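Local coordinates for protein pyridoxine 4-oxidase (Mesorhizobium loti, PDB 4HA6) that oxidises pyridoxine at its 4-position alcohol as an FAD-dependent oxidase of the GMC oxidoreductase family, at residues A[29-37]-A[76-84]; A[42-51]-A[187-197]. All blocks are in the same frame, centred on the assembly; numbering follows the deposited sequence.

Interaction 1. Residues A[29-37]-A[76-84]; sequences LLIEAGEEP and ARGRLIGGS. With FAD (flavin-adenine dinucleotide), chain B.
Gly34 and Leu80 bring the two backbones together, their CA atoms 3.7 Å apart, where the chain leaving strand 29-31 meets the irregular segment 76-84. One backbone hydrogen bond joins them, Ile81 N to Glu35 O at 3.1 Å and nearly straight (161°). A CA-H...O contact from Gly34 to the Arg79 carbonyl lies beside it, and a water bridges Glu35 N and Arg79 O. Any CB on Gly34 would run into Arg79 O and Leu80 N, so this close approach needs glycine.

Among the side chains, Glu32 carries most of the polar work. Its CG stands anti to the backbone N (chi1 166°) and the chain bends at chi2, which delivers the carboxylate to the adenosine ribose of FAD. OE2 takes a bond from FAD O2B at 2.6 Å and OE1 one from FAD O3B at 2.9 Å. OE2 also accepts from Gly34 N (2.7 Å), met on its anti side and well out of the carboxylate plane, while OE1 has Gly9 N as a further donor; these bonds fix the rotation of the carboxylate. Ile81 lies across the aliphatic part of Glu32, CD1 against CB at 3.7 Å, and Pro37 CB packs on Leu80 CD1. Glu36, salt-bridged to Arg205 through OE1, crosses Ile81 obliquely, OE1 against CG1 and OE2 against CB and CG2. Farther on, Ser84 OG gives a 2.7 Å bond to FAD O2A. An acidic residue just past the second strand of a Rossmann-type beta-alpha-beta unit, gripping both ribose hydroxyls, is the classic signature of a dinucleotide-binding Rossmann fold, here the FAD-binding domain of a GMC oxidoreductase.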
# COMPACT_ATOMS: atom_id res chain seq x y z
N LEU A 29 -19.05 -1.08 -15.74
CA LEU A 29 -19.59 -1.81 -14.59
C LEU A 29 -18.49 -2.02 -13.55
O LEU A 29 -17.40 -2.52 -13.87
CB LEU A 29 -20.17 -3.16 -15.04
CG LEU A 29 -20.49 -4.19 -13.95
CD1 LEU A 29 -21.62 -3.68 -13.06
CD2 LEU A 29 -20.84 -5.54 -14.60
N LEU A 30 -18.78 -1.65 -12.30
CA LEU A 30 -17.84 -1.87 -11.20
C LEU A 30 -18.35 -3.00 -10.31
O LEU A 30 -19.49 -2.93 -9.82
CB LEU A 30 -17.65 -0.58 -10.39
CG LEU A 30 -16.74 -0.66 -9.17
CD1 LEU A 30 -15.36 -1.16 -9.57
CD2 LEU A 30 -16.64 0.69 -8.45
N ILE A 31 -17.54 -4.04 -10.10
CA ILE A 31 -17.96 -5.18 -9.27
C ILE A 31 -17.13 -5.27 -7.99
O ILE A 31 -15.92 -5.52 -8.05
CB ILE A 31 -17.86 -6.53 -10.04
CG1 ILE A 31 -18.59 -6.43 -11.38
CG2 ILE A 31 -18.40 -7.69 -9.20
CD1 ILE A 31 -18.52 -7.71 -12.20
N GLU A 32 -17.79 -5.05 -6.85
CA GLU A 32 -17.11 -5.02 -5.55
C GLU A 32 -17.59 -6.14 -4.63
O GLU A 32 -18.79 -6.33 -4.45
CB GLU A 32 -17.31 -3.66 -4.86
CG GLU A 32 -16.93 -3.63 -3.37
CD GLU A 32 -15.49 -4.05 -3.12
OE1 GLU A 32 -14.62 -3.77 -3.99
OE2 GLU A 32 -15.21 -4.64 -2.04
N ALA A 33 -16.65 -6.86 -4.04
CA ALA A 33 -16.98 -7.96 -3.14
C ALA A 33 -17.67 -7.46 -1.85
O ALA A 33 -18.53 -8.15 -1.29
CB ALA A 33 -15.71 -8.75 -2.79
N GLY A 34 -17.29 -6.28 -1.38
CA GLY A 34 -17.83 -5.79 -0.12
C GLY A 34 -19.11 -4.99 -0.26
O GLY A 34 -19.68 -4.89 -1.36
N GLU A 35 -19.56 -4.41 0.85
CA GLU A 35 -20.76 -3.58 0.87
C GLU A 35 -20.38 -2.11 0.84
O GLU A 35 -19.19 -1.78 0.89
CB GLU A 35 -21.58 -3.87 2.13
CG GLU A 35 -21.85 -5.36 2.42
CD GLU A 35 -22.82 -6.00 1.44
OE1 GLU A 35 -23.12 -7.21 1.61
OE2 GLU A 35 -23.30 -5.31 0.52
N GLU A 36 -21.37 -1.23 0.74
CA GLU A 36 -21.10 0.19 0.88
C GLU A 36 -20.83 0.45 2.36
O GLU A 36 -21.30 -0.30 3.22
CB GLU A 36 -22.29 1.03 0.38
CG GLU A 36 -22.52 0.97 -1.13
CD GLU A 36 -21.59 1.87 -1.92
OE1 GLU A 36 -21.64 1.83 -3.17
OE2 GLU A 36 -20.80 2.62 -1.30
N PRO A 37 -20.06 1.50 2.67
CA PRO A 37 -19.73 1.77 4.08
C PRO A 37 -20.93 2.29 4.87
O PRO A 37 -21.78 2.98 4.30
CB PRO A 37 -18.64 2.85 3.98
CG PRO A 37 -18.91 3.54 2.68
CD PRO A 37 -19.42 2.47 1.75
N ALA A 76 -4.39 -7.15 7.20
CA ALA A 76 -5.68 -6.47 7.05
C ALA A 76 -5.86 -6.00 5.61
O ALA A 76 -4.93 -5.46 5.02
CB ALA A 76 -5.78 -5.29 8.02
N ARG A 77 -7.05 -6.20 5.05
CA ARG A 77 -7.35 -5.69 3.71
C ARG A 77 -8.80 -5.22 3.61
O ARG A 77 -9.71 -5.86 4.14
CB ARG A 77 -7.07 -6.77 2.66
CG ARG A 77 -5.59 -7.01 2.34
CD ARG A 77 -5.00 -5.84 1.54
NE ARG A 77 -4.06 -5.04 2.32
CZ ARG A 77 -3.42 -3.96 1.85
NH1 ARG A 77 -3.62 -3.57 0.60
NH2 ARG A 77 -2.57 -3.29 2.62
N GLY A 78 -9.02 -4.09 2.94
CA GLY A 78 -10.36 -3.57 2.75
C GLY A 78 -11.27 -4.48 1.92
O GLY A 78 -10.88 -4.91 0.83
N ARG A 79 -12.47 -4.77 2.45
CA ARG A 79 -13.52 -5.49 1.72
C ARG A 79 -14.84 -4.70 1.74
O ARG A 79 -15.76 -5.02 2.49
CB ARG A 79 -13.76 -6.89 2.30
CG ARG A 79 -14.74 -7.75 1.47
CD ARG A 79 -15.58 -8.69 2.35
NE ARG A 79 -14.91 -9.97 2.55
CZ ARG A 79 -14.48 -10.42 3.73
NH1 ARG A 79 -14.67 -9.70 4.83
NH2 ARG A 79 -13.86 -11.59 3.80
N LEU A 80 -14.90 -3.65 0.91
CA LEU A 80 -16.03 -2.72 0.85
C LEU A 80 -15.67 -1.66 -0.18
O LEU A 80 -14.50 -1.57 -0.60
CB LEU A 80 -16.32 -2.06 2.21
CG LEU A 80 -15.39 -0.98 2.77
CD1 LEU A 80 -16.00 -0.34 4.02
CD2 LEU A 80 -13.99 -1.53 3.08
N ILE A 81 -16.66 -0.87 -0.60
CA ILE A 81 -16.41 0.19 -1.57
C ILE A 81 -15.35 1.12 -1.00
O ILE A 81 -15.50 1.66 0.10
CB ILE A 81 -17.72 0.94 -1.93
CG1 ILE A 81 -18.57 0.11 -2.89
CG2 ILE A 81 -17.41 2.29 -2.56
CD1 ILE A 81 -17.98 -0.03 -4.30
N GLY A 82 -14.24 1.27 -1.73
CA GLY A 82 -13.13 2.06 -1.24
C GLY A 82 -11.93 1.20 -0.86
O GLY A 82 -10.80 1.70 -0.77
N GLY A 83 -12.19 -0.09 -0.62
CA GLY A 83 -11.12 -1.05 -0.39
C GLY A 83 -10.24 -0.77 0.82
O GLY A 83 -10.75 -0.50 1.91
N SER A 84 -8.92 -0.85 0.61
CA SER A 84 -7.94 -0.70 1.70
C SER A 84 -7.82 0.76 2.08
O SER A 84 -7.27 1.10 3.14
CB SER A 84 -6.56 -1.23 1.31
OG SER A 84 -6.56 -2.64 1.10
PA FAD B . -7.48 -2.36 -2.61
O1A FAD B . -7.65 -0.87 -2.32
O2A FAD B . -7.20 -3.29 -1.47
O5B FAD B . -8.82 -2.84 -3.38
C5B FAD B . -9.17 -4.20 -3.63
C4B FAD B . -10.69 -4.21 -3.72
O4B FAD B . -11.16 -5.28 -4.55
C3B FAD B . -11.32 -4.41 -2.35
O3B FAD B . -12.38 -3.45 -2.25
C2B FAD B . -11.86 -5.84 -2.37
O2B FAD B . -13.03 -5.97 -1.54
C1B FAD B . -12.16 -6.05 -3.85
N9A FAD B . -12.04 -7.46 -4.33
C8A FAD B . -11.06 -8.34 -4.03
N7A FAD B . -11.27 -9.52 -4.66
C5A FAD B . -12.41 -9.42 -5.39
C6A FAD B . -13.19 -10.30 -6.30
N6A FAD B . -12.78 -11.58 -6.57
N1A FAD B . -14.32 -9.78 -6.86
C2A FAD B . -14.73 -8.52 -6.61
N3A FAD B . -14.05 -7.67 -5.80
C4A FAD B . -12.90 -8.05 -5.17
N1 FAD B . -1.01 3.29 1.93
C2 FAD B . -0.54 4.55 1.99
O2 FAD B . -0.01 5.05 0.97
N3 FAD B . -0.59 5.29 3.12
C4 FAD B . -1.13 4.82 4.26
O4 FAD B . -1.16 5.52 5.31
C4X FAD B . -1.67 3.44 4.26
N5 FAD B . -2.22 2.89 5.36
C5X FAD B . -2.72 1.63 5.34
C6 FAD B . -3.30 1.07 6.48
C7 FAD B . -3.82 -0.22 6.45
C7M FAD B . -4.44 -0.80 7.69
C8 FAD B . -3.77 -1.01 5.19
C8M FAD B . -4.33 -2.40 5.16
C9 FAD B . -3.20 -0.46 4.04
C9A FAD B . -2.67 0.83 4.08
N10 FAD B . -2.09 1.39 2.93
C10 FAD B . -1.58 2.70 2.99
C1' FAD B . -2.02 0.62 1.68
C2' FAD B . -3.03 1.08 0.64
O2' FAD B . -4.32 1.26 1.25
C3' FAD B . -3.09 -0.02 -0.43
O3' FAD B . -1.75 -0.28 -0.87
C4' FAD B . -3.96 0.40 -1.60
O4' FAD B . -5.27 0.72 -1.10
C5' FAD B . -4.03 -0.70 -2.66
O5' FAD B . -5.16 -0.45 -3.49
P FAD B . -5.59 -1.52 -4.60
O1P FAD B . -6.55 -0.89 -5.60
O2P FAD B . -4.35 -2.23 -5.12
O3P FAD B . -6.36 -2.62 -3.73
O HOH W 1 -18.14 -4.60 3.35

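Interaction 2. Residues A[42-51]-A[187-197]; sequences IWNPAAWPAL and IRDGRRVTAAD
Trp43 turns its CG anti to its own carbonyl carbon (chi1 -67°), and Asp197 does likewise, which brings the indole N-H to the carboxylate. Trp43 NE1 donates to Asp197 OD2 at 3.1 Å, with the oxygen close to the ring plane and receiving the bond on its syn lone pair; ring and carboxylate are nearly coplanar, 29° apart. The same OD2 also accepts from Thr194 N, which comes on the anti side and well out of the carboxylate plane, while Asp197 N bonds back to Thr194 OG1 at 3.0 Å, so the two residues form a capping box. With an alanine here in place of Asp197, the Trp43 indole N-H and Thr194 N are likely to lose the acceptor they share, leaving only the backbone N to Thr194 OG1 half of the box.

Arg192 reaches the carbonyl oxygens of the 3-10 segment that closes at 42-43. Its N donates to Trp43 O (3.1 Å, 167°), and its chain bends at chi2 and chi3 to place NE 2.6 Å from Ile42 O in a weak, strongly bent bond. Beyond it, Trp48 CB lies at the edge of the guanidinium, 3.8 Å from NH2. At the hairpin, Pro45 CG rests on Ile187 CD1 at 4.0 Å and also meets the carbonyl oxygen of Gly190. The 3-10 segments 42-43 and 45-47 thus pack against the two-stranded hairpin 187-192 and the start of helix 195-199, whose Ala195 and Ala196 lean on Ser14 of helix 11-20.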
# COMPACT_ATOMS: atom_id res chain seq x y z
N ILE A 42 -15.03 4.76 10.35
CA ILE A 42 -14.21 4.76 9.14
C ILE A 42 -13.64 6.14 8.78
O ILE A 42 -12.50 6.25 8.29
CB ILE A 42 -15.01 4.19 7.93
CG1 ILE A 42 -15.47 2.75 8.19
CG2 ILE A 42 -14.18 4.25 6.65
CD1 ILE A 42 -16.26 2.15 7.03
N TRP A 43 -14.42 7.20 9.03
CA TRP A 43 -14.01 8.56 8.65
C TRP A 43 -13.29 9.32 9.76
O TRP A 43 -12.80 10.44 9.56
CB TRP A 43 -15.21 9.35 8.12
CG TRP A 43 -15.69 8.79 6.83
CD1 TRP A 43 -15.24 9.11 5.58
CD2 TRP A 43 -16.69 7.78 6.65
NE1 TRP A 43 -15.91 8.38 4.63
CE2 TRP A 43 -16.80 7.55 5.26
CE3 TRP A 43 -17.51 7.06 7.52
CZ2 TRP A 43 -17.71 6.63 4.73
CZ3 TRP A 43 -18.40 6.14 6.99
CH2 TRP A 43 -18.49 5.93 5.61
N ASN A 44 -13.23 8.69 10.93
CA ASN A 44 -12.47 9.19 12.06
C ASN A 44 -11.02 8.73 11.93
O ASN A 44 -10.73 7.55 12.14
CB ASN A 44 -13.10 8.66 13.35
CG ASN A 44 -12.39 9.13 14.60
OD1 ASN A 44 -11.54 10.03 14.55
ND2 ASN A 44 -12.74 8.54 15.74
N PRO A 45 -10.10 9.66 11.58
CA PRO A 45 -8.69 9.33 11.31
C PRO A 45 -8.01 8.56 12.44
O PRO A 45 -7.23 7.63 12.20
CB PRO A 45 -8.02 10.70 11.14
CG PRO A 45 -9.15 11.63 10.73
CD PRO A 45 -10.37 11.11 11.45
N ALA A 46 -8.34 8.95 13.68
CA ALA A 46 -7.77 8.38 14.89
C ALA A 46 -8.34 7.00 15.25
O ALA A 46 -7.92 6.37 16.22
CB ALA A 46 -7.96 9.35 16.07
N ALA A 47 -9.29 6.52 14.46
CA ALA A 47 -9.92 5.23 14.73
C ALA A 47 -9.43 4.11 13.81
O ALA A 47 -9.87 2.97 13.94
CB ALA A 47 -11.44 5.36 14.63
N TRP A 48 -8.51 4.43 12.89
CA TRP A 48 -8.05 3.46 11.88
C TRP A 48 -7.59 2.08 12.40
O TRP A 48 -7.93 1.07 11.77
CB TRP A 48 -7.03 4.09 10.90
CG TRP A 48 -5.62 4.29 11.41
CD1 TRP A 48 -5.12 5.40 12.07
CD2 TRP A 48 -4.51 3.38 11.29
NE1 TRP A 48 -3.79 5.21 12.37
CE2 TRP A 48 -3.39 3.99 11.90
CE3 TRP A 48 -4.37 2.10 10.73
CZ2 TRP A 48 -2.14 3.36 11.97
CZ3 TRP A 48 -3.12 1.47 10.80
CH2 TRP A 48 -2.03 2.11 11.41
N PRO A 49 -6.85 2.01 13.53
CA PRO A 49 -6.46 0.67 13.98
C PRO A 49 -7.64 -0.17 14.48
O PRO A 49 -7.63 -1.39 14.28
CB PRO A 49 -5.49 0.96 15.14
CG PRO A 49 -5.02 2.36 14.92
CD PRO A 49 -6.22 3.06 14.35
N ALA A 50 -8.64 0.46 15.11
CA ALA A 50 -9.81 -0.26 15.62
C ALA A 50 -10.63 -0.89 14.49
O ALA A 50 -11.37 -1.85 14.72
CB ALA A 50 -10.68 0.68 16.47
N LEU A 51 -10.50 -0.33 13.29
CA LEU A 51 -11.16 -0.85 12.09
C LEU A 51 -10.79 -2.31 11.77
O LEU A 51 -11.61 -3.04 11.19
CB LEU A 51 -10.83 0.03 10.87
CG LEU A 51 -11.76 1.21 10.53
CD1 LEU A 51 -12.07 2.07 11.75
CD2 LEU A 51 -11.15 2.06 9.42
N ILE A 187 -6.82 14.05 4.43
CA ILE A 187 -7.81 14.50 5.40
C ILE A 187 -8.32 15.86 4.92
O ILE A 187 -7.55 16.67 4.39
CB ILE A 187 -7.21 14.63 6.82
CG1 ILE A 187 -6.70 13.28 7.34
CG2 ILE A 187 -8.22 15.19 7.81
CD1 ILE A 187 -6.13 13.33 8.76
N ARG A 188 -9.62 16.10 5.06
CA ARG A 188 -10.21 17.40 4.79
C ARG A 188 -11.31 17.66 5.82
O ARG A 188 -12.20 16.81 6.01
CB ARG A 188 -10.79 17.48 3.37
CG ARG A 188 -11.62 18.74 3.12
CD ARG A 188 -11.38 19.31 1.72
NE ARG A 188 -10.02 19.81 1.57
CZ ARG A 188 -9.46 20.12 0.40
NH1 ARG A 188 -10.15 20.00 -0.73
NH2 ARG A 188 -8.21 20.56 0.36
N ASP A 189 -11.23 18.81 6.49
CA ASP A 189 -12.19 19.21 7.53
C ASP A 189 -12.23 18.21 8.67
O ASP A 189 -13.30 17.90 9.20
CB ASP A 189 -13.59 19.42 6.93
CG ASP A 189 -13.58 20.41 5.77
OD1 ASP A 189 -12.76 21.35 5.78
OD2 ASP A 189 -14.40 20.24 4.83
N GLY A 190 -11.07 17.67 9.02
CA GLY A 190 -10.97 16.69 10.08
C GLY A 190 -11.43 15.30 9.67
O GLY A 190 -11.37 14.37 10.48
N ARG A 191 -11.87 15.16 8.43
CA ARG A 191 -12.38 13.87 7.96
C ARG A 191 -11.43 13.14 7.02
O ARG A 191 -10.90 13.74 6.08
CB ARG A 191 -13.70 14.06 7.23
CG ARG A 191 -14.85 13.36 7.89
CD ARG A 191 -15.58 14.32 8.79
NE ARG A 191 -16.14 15.42 8.00
CZ ARG A 191 -17.41 15.50 7.62
NH1 ARG A 191 -18.27 14.55 7.97
NH2 ARG A 191 -17.82 16.53 6.90
N ARG A 192 -11.26 11.85 7.26
CA ARG A 192 -10.51 11.03 6.31
C ARG A 192 -11.19 11.13 4.95
O ARG A 192 -12.43 11.23 4.86
CB ARG A 192 -10.42 9.57 6.78
CG ARG A 192 -11.49 8.66 6.23
CD ARG A 192 -10.93 7.33 5.75
NE ARG A 192 -10.33 6.54 6.82
CZ ARG A 192 -9.36 5.66 6.62
NH1 ARG A 192 -8.91 5.48 5.40
NH2 ARG A 192 -8.84 4.97 7.63
N VAL A 193 -10.39 11.16 3.90
CA VAL A 193 -10.93 11.16 2.54
C VAL A 193 -10.40 9.94 1.78
O VAL A 193 -9.18 9.78 1.64
CB VAL A 193 -10.54 12.45 1.78
CG1 VAL A 193 -11.09 12.40 0.36
CG2 VAL A 193 -11.06 13.68 2.52
N THR A 194 -11.29 9.09 1.30
CA THR A 194 -10.87 7.86 0.63
C THR A 194 -10.92 7.99 -0.88
O THR A 194 -11.38 9.00 -1.42
CB THR A 194 -11.76 6.68 1.02
OG1 THR A 194 -13.04 6.84 0.41
CG2 THR A 194 -11.92 6.63 2.52
N ALA A 195 -10.45 6.96 -1.56
CA ALA A 195 -10.58 6.90 -3.01
C ALA A 195 -12.05 7.00 -3.39
O ALA A 195 -12.41 7.73 -4.33
CB ALA A 195 -9.97 5.61 -3.55
N ALA A 196 -12.90 6.29 -2.65
CA ALA A 196 -14.34 6.25 -2.94
C ALA A 196 -14.98 7.62 -2.72
O ALA A 196 -15.86 8.05 -3.49
CB ALA A 196 -15.02 5.18 -2.10
N ASP A 197 -14.55 8.31 -1.66
CA ASP A 197 -15.00 9.67 -1.38
C ASP A 197 -14.57 10.62 -2.52
O ASP A 197 -15.35 11.43 -3.02
CB ASP A 197 -14.39 10.17 -0.06
CG ASP A 197 -14.93 9.44 1.16
OD1 ASP A 197 -16.08 8.93 1.10
OD2 ASP A 197 -14.22 9.39 2.19
O HOH W 2 -10.37 5.47 10.62

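In the fold
Interactions 1 and 2 lie with their centres 15 Å apart and pack directly on each other. Pro37 CB meets Trp43 CH2 at 3.5 Å, Leu80 CD1 meets Ile42 CD1 at 3.9 Å, and Ala196 CB sits 3.8 Å from Ile81 CG2. The segments alternate along the chain, so 42-51 falls between 29-37 and 76-84. They serve different parts of one site: interaction 1 holds the ribose and a phosphate of FAD, whereas interaction 2 includes Trp48, whose side chain comes, at its nearest atoms, about 4 Å from bound pyridoxamine and about 4 Å from the side chain of Ala89, an FAD-binding residue.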